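GntR-family protein transcriptional regulator (Mycobacterium smegmatis, PDB 3F8M) represses transcription of the phnDCE operon, which serves phosphate uptake, when phosphate is available, acting as a DNA-binding regulator with a winged helix-turn-helix and a UTRA domain. Local coordinates at residues A[105-110]-A[127-132]; A[151-156]-A[219-224]; A[207-212]-A[226-231]; A[101-106]-A[134-139]; A[80-85]-A[231-236]. All coordinates share one frame; numbering follows the deposited sequence.

How the contacts relate
From the N terminus, past the DNA-binding region, residues 80-85 come first; 145 residues separate them from their partner, 231-236, so contact 5 closes the longest loop and the other four nest inside it. Contacts 4 and 1 follow on the same two strands, 100-111 and 127-137, sharing Val105 and Ala106. Contact 2 starts after contact 1 closes and joins the turn after strand 140-150 to strand 220-229. Its segments alternate with those of contact 3, which pairs strands 206-214 and 220-229. Contacts 1, 3 and 4 pair strands of one antiparallel sheet and contact 2 ties a loop to it, while contact 5 ties the segment after the DNA-binding region to the C-terminal strand, beside the second subunit.

Contact 1 of 5, residues A[105-110]-A[127-132]; sequences VAWSDL and PVLQLE
Strands 105-110 and 127-132 run antiparallel, their axes 4.7 Å apart at closest approach, with Ala106, Ser108 and Leu110 in hydrogen-bonded pairs with Glu132, Gln130 and Val128. At one end Val105 N (2.8 Å) and Ala106 N (3.2 Å) both donate to Glu132 O, reaching it from the same face of its carbonyl plane. On the face carrying Trp107, Asp109, Leu129 and Leu131, the Trp107 indole lies against both leucines. Leu131 CD1 sits over the centre of its six-membered ring, 3.7 Å from the centroid and only 6° off the normal, a CH-pi contact. Leu129 CD2 approaches Trp107 CZ3 obliquely at 3.7 Å. Leu157 and Arg158 of helix 157-160 pack on both Trp107 and Leu129, and Arg158 also forms a salt bridge with Asp109. The other face is more polar. The extended chain of Gln130 brings its amide near Ser108, where one water receives a hydrogen bond from Gln130 NE2 (3.1 Å), donates to Ala106 O and bonds Ser108 OG (2.7 Å). Leu110 CD1 lies 3.6 Å from Gln130 OE1. The carboxylate of Glu132 is buried; Arg193 bridges it by charge and Thr146 by a hydrogen bond. Two successive residues, Val105 and Ala106, facing the single residue Glu132 make a classic beta bulge in the UTRA-domain sheet, at its edge strand within this chain.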
# COMPACT_ATOMS: atom_id res chain seq x y z
N VAL A 105 1.25 1.34 24.36
CA VAL A 105 2.64 1.72 24.57
C VAL A 105 2.70 2.91 25.54
O VAL A 105 3.27 2.83 26.66
CB VAL A 105 3.30 2.07 23.22
CG1 VAL A 105 4.72 2.61 23.39
CG2 VAL A 105 3.30 0.87 22.33
N ALA A 106 2.09 4.03 25.15
CA ALA A 106 2.06 5.21 26.04
C ALA A 106 1.07 6.25 25.54
O ALA A 106 0.83 6.37 24.34
CB ALA A 106 3.44 5.81 26.12
N TRP A 107 0.51 7.01 26.49
CA TRP A 107 -0.11 8.27 26.18
C TRP A 107 0.99 9.33 26.39
O TRP A 107 1.78 9.22 27.33
CB TRP A 107 -1.27 8.56 27.15
CG TRP A 107 -2.50 7.65 27.06
CD1 TRP A 107 -2.78 6.58 27.84
CD2 TRP A 107 -3.60 7.81 26.17
NE1 TRP A 107 -4.00 6.04 27.49
CE2 TRP A 107 -4.52 6.76 26.45
CE3 TRP A 107 -3.90 8.73 25.15
CZ2 TRP A 107 -5.73 6.61 25.77
CZ3 TRP A 107 -5.11 8.58 24.44
CH2 TRP A 107 -6.02 7.52 24.78
N SER A 108 1.03 10.32 25.50
CA SER A 108 1.95 11.47 25.61
C SER A 108 1.16 12.76 25.46
O SER A 108 0.22 12.84 24.66
CB SER A 108 3.07 11.45 24.57
OG SER A 108 3.85 10.26 24.70
N ASP A 109 1.56 13.79 26.22
CA ASP A 109 0.95 15.10 26.13
C ASP A 109 1.97 16.00 25.47
O ASP A 109 3.08 16.15 25.95
CB ASP A 109 0.58 15.63 27.53
CG ASP A 109 -0.46 14.77 28.24
OD1 ASP A 109 -1.65 14.86 27.90
OD2 ASP A 109 -0.08 14.06 29.21
N LEU A 110 1.60 16.53 24.31
CA LEU A 110 2.45 17.26 23.41
C LEU A 110 1.73 18.59 23.09
O LEU A 110 0.59 18.80 23.53
CB LEU A 110 2.63 16.45 22.11
CG LEU A 110 3.22 15.01 22.27
CD1 LEU A 110 3.35 14.33 20.94
CD2 LEU A 110 4.58 15.04 22.96
N PRO A 127 -2.98 21.98 22.59
CA PRO A 127 -2.62 20.70 23.24
C PRO A 127 -2.93 19.51 22.32
O PRO A 127 -3.91 19.50 21.62
CB PRO A 127 -3.50 20.70 24.49
CG PRO A 127 -4.69 21.47 24.09
CD PRO A 127 -4.14 22.61 23.26
N VAL A 128 -2.02 18.56 22.29
CA VAL A 128 -2.17 17.39 21.42
C VAL A 128 -2.02 16.20 22.36
O VAL A 128 -1.07 16.17 23.18
CB VAL A 128 -1.09 17.38 20.35
CG1 VAL A 128 -1.00 15.92 19.66
CG2 VAL A 128 -1.41 18.44 19.34
N LEU A 129 -2.95 15.25 22.27
CA LEU A 129 -2.86 14.03 23.03
C LEU A 129 -2.40 12.96 22.07
O LEU A 129 -3.05 12.78 21.06
CB LEU A 129 -4.22 13.66 23.65
CG LEU A 129 -4.30 12.36 24.46
CD1 LEU A 129 -3.28 12.36 25.59
CD2 LEU A 129 -5.77 12.13 25.01
N GLN A 130 -1.30 12.28 22.38
CA GLN A 130 -0.81 11.20 21.47
C GLN A 130 -0.99 9.85 22.11
O GLN A 130 -0.60 9.65 23.27
CB GLN A 130 0.67 11.40 21.17
CG GLN A 130 1.29 10.27 20.30
CD GLN A 130 2.74 10.53 20.00
OE1 GLN A 130 3.05 11.23 19.05
NE2 GLN A 130 3.64 9.93 20.77
N LEU A 131 -1.59 8.92 21.35
CA LEU A 131 -1.77 7.58 21.79
C LEU A 131 -0.84 6.72 20.92
O LEU A 131 -0.90 6.76 19.67
CB LEU A 131 -3.20 7.12 21.53
CG LEU A 131 -3.47 5.62 21.79
CD1 LEU A 131 -3.13 5.17 23.25
CD2 LEU A 131 -4.91 5.29 21.41
N GLU A 132 0.00 5.92 21.58
CA GLU A 132 0.85 4.94 20.85
C GLU A 132 0.52 3.56 21.32
O GLU A 132 0.40 3.32 22.52
CB GLU A 132 2.32 5.15 21.11
CG GLU A 132 2.96 6.18 20.29
CD GLU A 132 4.43 5.81 19.93
OE1 GLU A 132 5.23 5.46 20.84
OE2 GLU A 132 4.77 5.96 18.74
O HOH W 1 2.74 8.27 23.22
O HOH W 2 -2.82 16.46 25.98

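Contact 2 of 5, residues A[151-156]-A[219-224]; sequences AQRYPG and VAIEQR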
# COMPACT_ATOMS: atom_id res chain seq x y z
N ALA A 151 -6.25 17.66 21.56
CA ALA A 151 -6.66 17.27 22.92
C ALA A 151 -7.96 17.92 23.33
O ALA A 151 -8.76 17.31 24.06
CB ALA A 151 -5.61 17.64 23.94
N GLN A 152 -8.16 19.15 22.85
CA GLN A 152 -9.38 19.94 23.16
C GLN A 152 -10.65 19.26 22.70
O GLN A 152 -11.71 19.41 23.29
CB GLN A 152 -9.25 21.36 22.59
CG GLN A 152 -8.20 22.13 23.37
CD GLN A 152 -8.37 23.63 23.37
OE1 GLN A 152 -8.59 24.26 22.32
NE2 GLN A 152 -8.23 24.22 24.55
N ARG A 153 -10.54 18.51 21.60
CA ARG A 153 -11.71 17.81 21.06
C ARG A 153 -12.17 16.60 21.89
O ARG A 153 -13.28 16.12 21.69
CB ARG A 153 -11.50 17.33 19.62
CG ARG A 153 -11.34 18.43 18.53
CD ARG A 153 -11.69 17.85 17.16
NE ARG A 153 -13.10 17.50 17.08
CZ ARG A 153 -13.73 17.07 16.00
NH1 ARG A 153 -13.08 16.92 14.84
NH2 ARG A 153 -15.03 16.80 16.06
N TYR A 154 -11.32 16.10 22.78
CA TYR A 154 -11.62 14.81 23.45
C TYR A 154 -11.43 14.83 24.96
O TYR A 154 -10.66 14.05 25.50
CB TYR A 154 -10.79 13.65 22.83
CG TYR A 154 -10.87 13.62 21.33
CD1 TYR A 154 -12.02 13.18 20.68
CD2 TYR A 154 -9.78 14.03 20.55
CE1 TYR A 154 -12.09 13.16 19.28
CE2 TYR A 154 -9.84 14.00 19.15
CZ TYR A 154 -11.01 13.59 18.53
OH TYR A 154 -11.07 13.55 17.16
N PRO A 155 -12.17 15.70 25.69
CA PRO A 155 -11.96 15.65 27.13
C PRO A 155 -12.36 14.28 27.70
O PRO A 155 -13.29 13.60 27.22
CB PRO A 155 -12.88 16.79 27.69
CG PRO A 155 -13.91 16.97 26.65
CD PRO A 155 -13.21 16.67 25.30
N GLY A 156 -11.60 13.87 28.70
CA GLY A 156 -11.85 12.65 29.43
C GLY A 156 -11.38 11.41 28.67
O GLY A 156 -11.51 10.29 29.17
N VAL A 219 -13.79 18.86 9.94
CA VAL A 219 -12.83 19.26 10.95
C VAL A 219 -11.96 18.02 11.22
O VAL A 219 -12.49 16.92 11.31
CB VAL A 219 -13.51 19.72 12.24
CG1 VAL A 219 -12.50 20.21 13.25
CG2 VAL A 219 -14.55 20.84 11.93
N ALA A 220 -10.64 18.22 11.31
CA ALA A 220 -9.70 17.10 11.50
C ALA A 220 -9.98 16.37 12.82
O ALA A 220 -10.21 16.99 13.84
CB ALA A 220 -8.26 17.56 11.42
N ILE A 221 -9.97 15.05 12.75
CA ILE A 221 -10.21 14.18 13.91
C ILE A 221 -8.85 13.76 14.52
O ILE A 221 -8.70 13.72 15.75
CB ILE A 221 -11.03 12.93 13.44
CG1 ILE A 221 -12.45 13.34 13.00
CG2 ILE A 221 -11.08 11.77 14.48
CD1 ILE A 221 -13.21 12.17 12.24
N GLU A 222 -7.88 13.44 13.66
CA GLU A 222 -6.62 12.77 14.06
C GLU A 222 -5.62 12.89 12.93
O GLU A 222 -6.00 13.13 11.76
CB GLU A 222 -6.83 11.25 14.30
CG GLU A 222 -7.32 10.56 13.00
CD GLU A 222 -7.32 9.05 12.99
OE1 GLU A 222 -6.80 8.40 13.93
OE2 GLU A 222 -7.83 8.53 11.97
N GLN A 223 -4.36 12.78 13.28
CA GLN A 223 -3.33 12.43 12.30
C GLN A 223 -2.73 11.14 12.84
O GLN A 223 -2.26 11.10 13.99
CB GLN A 223 -2.26 13.54 12.21
CG GLN A 223 -1.31 13.36 11.00
CD GLN A 223 -0.29 12.24 11.17
OE1 GLN A 223 0.31 12.08 12.24
NE2 GLN A 223 -0.04 11.47 10.08
N ARG A 224 -2.70 10.09 12.01
CA ARG A 224 -2.27 8.79 12.51
C ARG A 224 -1.14 8.28 11.60
O ARG A 224 -1.27 8.27 10.34
CB ARG A 224 -3.50 7.83 12.53
CG ARG A 224 -3.22 6.35 13.11
CD ARG A 224 -4.49 5.47 13.00
NE ARG A 224 -4.66 5.04 11.61
CZ ARG A 224 -5.65 4.28 11.12
NH1 ARG A 224 -6.65 3.84 11.88
NH2 ARG A 224 -5.64 3.97 9.84
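Arg153 and Tyr154 both have CG anti to the carbonyl carbon (chi1 -49° in Tyr154), which sets CG of each beside its own backbone N, and chi3 (66°) turns NE of Arg153; the tips meet successive carbonyls of 219-224. Arg153 NH1 donates to Ala220 O at 3.0 Å. The oxygen lies in the guanidinium plane, at its edge, but the nitrogen stands well above the carbonyl plane of Ala220. Tyr154 OH donates to the next carbonyl, Ile221 O, at 2.8 Å, with that oxygen at the ring edge and in the ring plane. The phenol and the Ile221 side chain cross at about a right angle, and Ile221 CG2 comes within 3.2 Å of Tyr154 OH. Arg153 CB lies 3.7 Å above the Tyr154 ring, over its centre. Val219 CG1 packs 3.7 Å from Arg153 NH1. The guanidinium has a second partner, since NH2 forms a salt bridge with Asp215, which also accepts from Val219 N. Ile176 packs on Arg153, Tyr154 and Ile221 alike. Two side chains gripping backbone oxygens thus join the 3-10 turn after strand 140-150 to the start of strand 220-229, its neighbour in the UTRA-domain sheet.

Contact 3 of 5, residues A[207-212]-A[226-231]; sequences FLLNRV and SLYRGD
Leu227 lays CB, CG and CD1 against strand 207-212. Its CB lies 4.2 Å from Phe207 O; CG, anti to the backbone N (chi1 -178°), lies 4.1 Å from that oxygen, and CD1 is 3.8 Å from the same atom and 4.1 Å from Leu208 CD1. The CA of Leu227 also gives a CA-H...O contact to Phe207 O, so this carbonyl touches several atoms of one residue. Leu208 CD1 answers from the other strand, close to Ser226 O (3.8 Å) as well as to Leu227. The backbones are antiparallel: Phe207 pairs with Tyr228 and Leu209 with Ser226 through two hydrogen bonds each, and Leu208 faces Leu227 in the non-hydrogen-bonded pair between them. On the opposite face Phe207 CB and Tyr228 CB pack at 4.1 Å, and Leu209 CD1 approaches the edge of the Tyr228 ring. There a water bonds Ser226 OG at 2.9 Å and gives a weak bond to Leu209 O. Beyond the strand pairing, Arg229 grips Asp231 in a side-on salt bridge: NE donates to OD1 and NH2 to OD2 (NH2 to OD2 2.8 Å), each oxygen using its syn lone pair. Phe207 and Tyr228 both meet Phe235 of strand 233-240 edge-to-face, while Ile185 of strand 180-188 packs on Phe207 and Leu209. Leu227 and Arg229 touch Met206, Arg229 NH1 bonds Leu198 O at the end of helix 192-198, and Phe207 also packs on Asp186 of the second subunit.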
# COMPACT_ATOMS: atom_id res chain seq x y z
N PHE A 207 5.46 -1.23 5.92
CA PHE A 207 4.54 -0.29 5.34
C PHE A 207 4.53 0.91 6.33
O PHE A 207 4.55 0.69 7.54
CB PHE A 207 3.14 -0.81 5.38
CG PHE A 207 2.75 -1.71 4.22
CD1 PHE A 207 2.55 -1.18 2.94
CD2 PHE A 207 2.48 -3.05 4.45
CE1 PHE A 207 2.13 -2.00 1.88
CE2 PHE A 207 2.06 -3.89 3.39
CZ PHE A 207 1.89 -3.34 2.12
N LEU A 208 4.48 2.12 5.79
CA LEU A 208 4.35 3.35 6.59
C LEU A 208 3.18 4.12 6.02
O LEU A 208 3.23 4.63 4.88
CB LEU A 208 5.68 4.16 6.55
CG LEU A 208 5.49 5.54 7.23
CD1 LEU A 208 5.15 5.34 8.69
CD2 LEU A 208 6.67 6.50 7.03
N LEU A 209 2.07 4.12 6.75
CA LEU A 209 0.88 4.86 6.36
C LEU A 209 0.75 6.11 7.19
O LEU A 209 0.96 6.06 8.39
CB LEU A 209 -0.39 4.04 6.58
CG LEU A 209 -0.63 3.14 5.38
CD1 LEU A 209 0.32 1.98 5.51
CD2 LEU A 209 -2.05 2.70 5.33
N ASN A 210 0.37 7.19 6.55
CA ASN A 210 0.04 8.43 7.25
C ASN A 210 -1.34 8.83 6.88
O ASN A 210 -1.66 8.93 5.70
CB ASN A 210 1.04 9.53 6.85
CG ASN A 210 2.29 9.42 7.64
OD1 ASN A 210 2.27 9.58 8.87
ND2 ASN A 210 3.38 9.02 6.97
N ARG A 211 -2.19 9.04 7.90
CA ARG A 211 -3.60 9.36 7.68
C ARG A 211 -4.01 10.63 8.38
O ARG A 211 -3.56 10.88 9.49
CB ARG A 211 -4.47 8.25 8.21
CG ARG A 211 -5.94 8.66 8.42
CD ARG A 211 -6.83 7.46 8.66
NE ARG A 211 -6.81 6.51 7.54
CZ ARG A 211 -7.65 5.48 7.46
NH1 ARG A 211 -8.55 5.27 8.41
NH2 ARG A 211 -7.60 4.67 6.42
N VAL A 212 -4.85 11.43 7.73
CA VAL A 212 -5.59 12.48 8.42
C VAL A 212 -7.05 12.11 8.17
O VAL A 212 -7.43 11.79 7.02
CB VAL A 212 -5.32 13.90 7.89
CG1 VAL A 212 -6.02 14.93 8.77
CG2 VAL A 212 -3.79 14.18 7.84
N SER A 226 1.04 4.77 11.01
CA SER A 226 1.02 3.34 11.34
C SER A 226 2.21 2.70 10.63
O SER A 226 2.35 2.88 9.42
CB SER A 226 -0.29 2.74 10.87
OG SER A 226 -1.40 3.53 11.29
N LEU A 227 3.08 2.02 11.37
CA LEU A 227 4.23 1.35 10.79
C LEU A 227 3.96 -0.15 10.96
O LEU A 227 3.91 -0.64 12.10
CB LEU A 227 5.51 1.78 11.48
CG LEU A 227 6.82 1.19 10.94
CD1 LEU A 227 7.31 2.01 9.72
CD2 LEU A 227 7.93 1.08 12.02
N TYR A 228 3.74 -0.86 9.84
CA TYR A 228 3.36 -2.28 9.88
C TYR A 228 4.46 -3.14 9.27
O TYR A 228 5.07 -2.72 8.29
CB TYR A 228 2.12 -2.49 9.03
CG TYR A 228 0.79 -1.96 9.55
CD1 TYR A 228 0.09 -2.67 10.52
CD2 TYR A 228 0.22 -0.79 9.04
CE1 TYR A 228 -1.15 -2.22 11.00
CE2 TYR A 228 -1.04 -0.32 9.51
CZ TYR A 228 -1.70 -1.06 10.49
OH TYR A 228 -2.92 -0.67 10.99
N ARG A 229 4.71 -4.32 9.84
CA ARG A 229 5.67 -5.27 9.24
C ARG A 229 5.06 -5.78 7.95
O ARG A 229 3.93 -6.26 7.94
CB ARG A 229 5.92 -6.46 10.18
CG ARG A 229 6.77 -6.13 11.41
CD ARG A 229 6.85 -7.37 12.31
NE ARG A 229 7.47 -8.49 11.57
CZ ARG A 229 8.52 -9.18 12.01
NH1 ARG A 229 9.08 -8.86 13.17
NH2 ARG A 229 9.01 -10.18 11.28
N GLY A 230 5.82 -5.66 6.87
CA GLY A 230 5.31 -6.09 5.53
C GLY A 230 4.93 -7.58 5.53
O GLY A 230 3.97 -7.96 4.87
N ASP A 231 5.64 -8.37 6.32
CA ASP A 231 5.40 -9.84 6.41
C ASP A 231 4.15 -10.22 7.22
O ASP A 231 3.75 -11.40 7.25
CB ASP A 231 6.66 -10.60 6.87
CG ASP A 231 7.15 -10.21 8.26
OD1 ASP A 231 6.48 -9.42 9.00
OD2 ASP A 231 8.26 -10.67 8.61
O HOH W 3 -2.10 5.73 9.58

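Contact 4 of 5, residues A[101-106]-A[134-139]; sequences GRILVA and VLTTDG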
# COMPACT_ATOMS: atom_id res chain seq x y z
N GLY A 101 -5.05 -8.10 18.54
CA GLY A 101 -5.20 -7.23 19.72
C GLY A 101 -4.40 -5.95 19.63
O GLY A 101 -3.70 -5.72 18.65
N ARG A 102 -4.52 -5.14 20.67
CA ARG A 102 -3.76 -3.90 20.79
C ARG A 102 -3.20 -3.78 22.19
O ARG A 102 -3.89 -4.13 23.18
CB ARG A 102 -4.65 -2.69 20.54
CG ARG A 102 -5.40 -2.70 19.21
CD ARG A 102 -6.37 -1.53 19.14
NE ARG A 102 -7.28 -1.52 17.97
CZ ARG A 102 -8.46 -2.12 17.93
NH1 ARG A 102 -8.90 -2.79 19.00
NH2 ARG A 102 -9.21 -2.02 16.84
N ILE A 103 -1.99 -3.25 22.28
CA ILE A 103 -1.33 -3.04 23.57
C ILE A 103 -0.92 -1.57 23.69
O ILE A 103 -0.33 -1.00 22.78
CB ILE A 103 -0.07 -3.92 23.69
CG1 ILE A 103 -0.50 -5.40 23.76
CG2 ILE A 103 0.76 -3.52 24.93
CD1 ILE A 103 0.64 -6.37 23.40
N LEU A 104 -1.25 -0.96 24.83
CA LEU A 104 -0.88 0.43 25.07
C LEU A 104 0.64 0.49 25.16
O LEU A 104 1.26 -0.23 25.96
CB LEU A 104 -1.48 0.90 26.42
CG LEU A 104 -1.01 2.31 26.86
CD1 LEU A 104 -1.44 3.38 25.82
CD2 LEU A 104 -1.55 2.64 28.30
N VAL A 105 1.25 1.34 24.36
CA VAL A 105 2.64 1.72 24.57
C VAL A 105 2.70 2.91 25.54
O VAL A 105 3.27 2.83 26.66
CB VAL A 105 3.30 2.07 23.22
CG1 VAL A 105 4.72 2.61 23.39
CG2 VAL A 105 3.30 0.87 22.33
N ALA A 106 2.09 4.03 25.15
CA ALA A 106 2.06 5.21 26.04
C ALA A 106 1.07 6.25 25.54
O ALA A 106 0.83 6.37 24.34
CB ALA A 106 3.44 5.81 26.12
N VAL A 134 0.82 -0.85 20.10
CA VAL A 134 1.28 -1.94 19.23
C VAL A 134 0.09 -2.85 18.90
O VAL A 134 -0.70 -3.21 19.78
CB VAL A 134 2.41 -2.75 19.93
CG1 VAL A 134 2.86 -3.95 19.09
CG2 VAL A 134 3.61 -1.87 20.27
N LEU A 135 -0.03 -3.22 17.64
CA LEU A 135 -1.05 -4.13 17.15
C LEU A 135 -0.42 -5.53 17.09
O LEU A 135 0.75 -5.67 16.73
CB LEU A 135 -1.47 -3.68 15.75
CG LEU A 135 -2.07 -2.26 15.59
CD1 LEU A 135 -2.62 -1.95 14.18
CD2 LEU A 135 -3.14 -1.92 16.66
N THR A 136 -1.21 -6.55 17.43
CA THR A 136 -0.69 -7.93 17.53
C THR A 136 -1.67 -8.87 16.86
O THR A 136 -2.85 -8.56 16.70
CB THR A 136 -0.61 -8.40 18.99
OG1 THR A 136 -1.95 -8.39 19.57
CG2 THR A 136 0.26 -7.48 19.78
N THR A 137 -1.15 -10.00 16.41
CA THR A 137 -2.01 -11.10 15.98
C THR A 137 -1.35 -12.41 16.37
O THR A 137 -0.17 -12.59 16.13
CB THR A 137 -2.27 -11.07 14.46
OG1 THR A 137 -3.11 -12.16 14.10
CG2 THR A 137 -0.99 -11.14 13.67
N ASP A 138 -2.12 -13.32 16.98
CA ASP A 138 -1.61 -14.67 17.25
C ASP A 138 -0.30 -14.67 18.00
O ASP A 138 0.66 -15.42 17.66
CB ASP A 138 -1.45 -15.40 15.92
CG ASP A 138 -2.76 -15.62 15.24
OD1 ASP A 138 -3.79 -15.20 15.84
OD2 ASP A 138 -2.79 -16.20 14.13
N GLY A 139 -0.21 -13.80 19.02
CA GLY A 139 1.01 -13.69 19.79
C GLY A 139 2.20 -12.95 19.18
O GLY A 139 3.30 -12.93 19.79
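Backbone hydrogen bonds between Gly101 and Thr136 and between Ile103 and Val134, two for each pair, hold these strands antiparallel, with Arg102 and Leu135 as the non-hydrogen-bonded pair between them. At the Ile103 pair both donors lie in the carbonyl planes; at Gly101 and Thr136 both stand above them. Two CA-H...O contacts add to the pairing, Arg102 CA to Val134 O at 3.3 Å and Leu135 CA to Gly101 O at 3.4 Å. Among polar side chains, Thr136 has OG1 between the backbone N and the carbonyl carbon (chi1 61°), the crowded position, which puts OG1 close to the Gly101 backbone, 3.3 Å from Gly101 N. The apolar contacts lie on both faces. Arg102 and Leu135 run side by side and point the same way, Arg102 CG lying 3.5 Å from Leu135 CD2. The arginine chain is extended from CG to NE, and its NH1 bonds the carbonyl of Glu164. On the other face the Ile103 and Thr136 side chains cross at about a right angle, Ile103 CD1 meeting Thr136 CG2 at 3.8 Å. Val105 CG2 packs near Val134, whose side chain also touches Leu198 of helix 192-198. Thr136 lies close to the end of its strand, where 137-139 turns toward strand 140-150; the arrangement is a regular antiparallel pairing of the UTRA-domain sheet, running up to the bulge at Val105.

Contact 5 of 5, residues A[80-85]-A[231-236]; sequences IRQPLG and DRMTFT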
# COMPACT_ATOMS: atom_id res chain seq x y z
N ILE A 80 -2.67 -10.41 7.96
CA ILE A 80 -3.96 -9.73 8.08
C ILE A 80 -4.22 -8.94 6.82
O ILE A 80 -3.34 -8.24 6.37
CB ILE A 80 -4.03 -8.79 9.32
CG1 ILE A 80 -4.01 -9.62 10.60
CG2 ILE A 80 -5.35 -8.03 9.34
CD1 ILE A 80 -3.33 -8.91 11.74
N ARG A 81 -5.41 -9.11 6.25
CA ARG A 81 -5.79 -8.41 5.01
C ARG A 81 -6.74 -7.26 5.37
O ARG A 81 -7.94 -7.44 5.59
CB ARG A 81 -6.44 -9.39 4.02
CG ARG A 81 -5.46 -10.43 3.49
CD ARG A 81 -6.19 -11.52 2.68
NE ARG A 81 -6.97 -10.94 1.61
CZ ARG A 81 -6.50 -10.70 0.38
NH1 ARG A 81 -5.25 -11.01 0.06
NH2 ARG A 81 -7.28 -10.14 -0.52
N GLN A 82 -6.18 -6.08 5.48
CA GLN A 82 -6.94 -4.96 5.95
C GLN A 82 -7.41 -4.03 4.84
O GLN A 82 -6.59 -3.47 4.10
CB GLN A 82 -6.06 -4.20 6.92
CG GLN A 82 -6.63 -2.92 7.39
CD GLN A 82 -6.20 -2.64 8.80
OE1 GLN A 82 -7.03 -2.38 9.65
NE2 GLN A 82 -4.88 -2.69 9.06
N PRO A 83 -8.74 -3.82 4.72
CA PRO A 83 -9.30 -2.87 3.76
C PRO A 83 -8.78 -1.47 4.09
O PRO A 83 -8.65 -1.12 5.27
CB PRO A 83 -10.80 -2.95 4.01
CG PRO A 83 -11.02 -4.23 4.78
CD PRO A 83 -9.79 -4.42 5.57
N LEU A 84 -8.43 -0.69 3.07
CA LEU A 84 -8.13 0.73 3.29
C LEU A 84 -9.47 1.43 3.50
O LEU A 84 -10.44 1.18 2.80
CB LEU A 84 -7.31 1.35 2.15
CG LEU A 84 -5.80 1.05 2.13
CD1 LEU A 84 -5.24 1.47 0.78
CD2 LEU A 84 -5.05 1.74 3.27
N GLY A 85 -9.54 2.27 4.51
CA GLY A 85 -10.80 2.98 4.79
C GLY A 85 -10.97 3.11 6.29
O GLY A 85 -9.98 3.13 7.01
N ASP A 231 5.64 -8.37 6.32
CA ASP A 231 5.40 -9.84 6.41
C ASP A 231 4.15 -10.22 7.22
O ASP A 231 3.75 -11.40 7.25
CB ASP A 231 6.66 -10.60 6.87
CG ASP A 231 7.15 -10.21 8.26
OD1 ASP A 231 6.48 -9.42 9.00
OD2 ASP A 231 8.26 -10.67 8.61
N ARG A 232 3.47 -9.23 7.81
CA ARG A 232 2.28 -9.54 8.59
C ARG A 232 1.04 -8.79 8.11
O ARG A 232 -0.06 -8.93 8.68
CB ARG A 232 2.55 -9.34 10.10
CG ARG A 232 3.30 -10.55 10.73
CD ARG A 232 4.23 -10.22 11.90
NE ARG A 232 5.18 -11.31 12.19
CZ ARG A 232 6.03 -11.34 13.23
NH1 ARG A 232 6.06 -10.35 14.15
NH2 ARG A 232 6.85 -12.40 13.36
N MET A 233 1.18 -8.01 7.04
CA MET A 233 0.07 -7.19 6.67
C MET A 233 -0.08 -7.07 5.17
O MET A 233 0.93 -6.90 4.46
CB MET A 233 0.24 -5.81 7.33
CG MET A 233 -0.76 -4.75 6.88
SD MET A 233 -2.43 -5.09 7.50
CE MET A 233 -2.04 -5.64 9.17
N THR A 234 -1.32 -7.14 4.70
CA THR A 234 -1.68 -6.82 3.32
C THR A 234 -2.77 -5.79 3.35
O THR A 234 -3.69 -5.92 4.13
CB THR A 234 -2.21 -8.06 2.57
OG1 THR A 234 -1.19 -9.04 2.53
CG2 THR A 234 -2.61 -7.72 1.19
N PHE A 235 -2.69 -4.77 2.49
CA PHE A 235 -3.80 -3.86 2.32
C PHE A 235 -4.56 -4.13 1.04
O PHE A 235 -3.96 -4.46 0.03
CB PHE A 235 -3.30 -2.42 2.33
CG PHE A 235 -2.83 -1.98 3.68
CD1 PHE A 235 -3.75 -1.70 4.68
CD2 PHE A 235 -1.49 -1.91 3.95
CE1 PHE A 235 -3.32 -1.32 5.93
CE2 PHE A 235 -1.06 -1.54 5.21
CZ PHE A 235 -1.98 -1.24 6.19
N THR A 236 -5.88 -4.00 1.12
CA THR A 236 -6.76 -4.18 -0.02
C THR A 236 -7.58 -2.91 -0.20
O THR A 236 -7.92 -2.22 0.77
CB THR A 236 -7.74 -5.35 0.15
OG1 THR A 236 -8.74 -4.99 1.11
CG2 THR A 236 -7.03 -6.64 0.61
O HOH W 4 -9.32 -7.15 2.93
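The Phe235 ring carries Met233 SD over one face, 4.1 Å above the plane and offset toward the rim, while the Gln82 amide lies beside it with the two planes only 6° apart. Gln82 NE2 is 3.8 Å from Phe235 CE1, and the Leu84 side chain crosses that of Phe235 at about a right angle, Leu84 CD2 nearest Phe235 CD1. The guanidinium of Arg81 has Thr236 CG2 over one face, 3.7 Å from NH2. These groups ride on a parallel strand pair, 80-83 with 233-236, two-stranded within this chain, that joins the segment after the DNA-binding region to the C-terminal strand of the UTRA domain. Its hydrogen bonds alternate between the strands: Arg232 O accepts from Ile80 N, Ile80 O from Thr234 N, Thr234 O from Gln82 N, Gln82 O from Thr236 N and Thr236 O from Leu84 N. Met233 bends at chi2 (71°) and chi3 (41°), and its CE meets Ile80 CB at 3.7 Å, with SD 3.5 Å from Ile80 O. Tyr89 of helix 89-94 packs on Ile80, Gln82 and Met233. The second subunit adds a strand that pairs antiparallel with Phe235 and Thr236, and its Asp186 bonds Thr234 OG1. Leu84 packs on Leu84 of that subunit. On the side of Arg81 and Thr236, a single water donates to Arg81 O at 3.0 Å and bonds Thr236 OG1 at 2.9 Å.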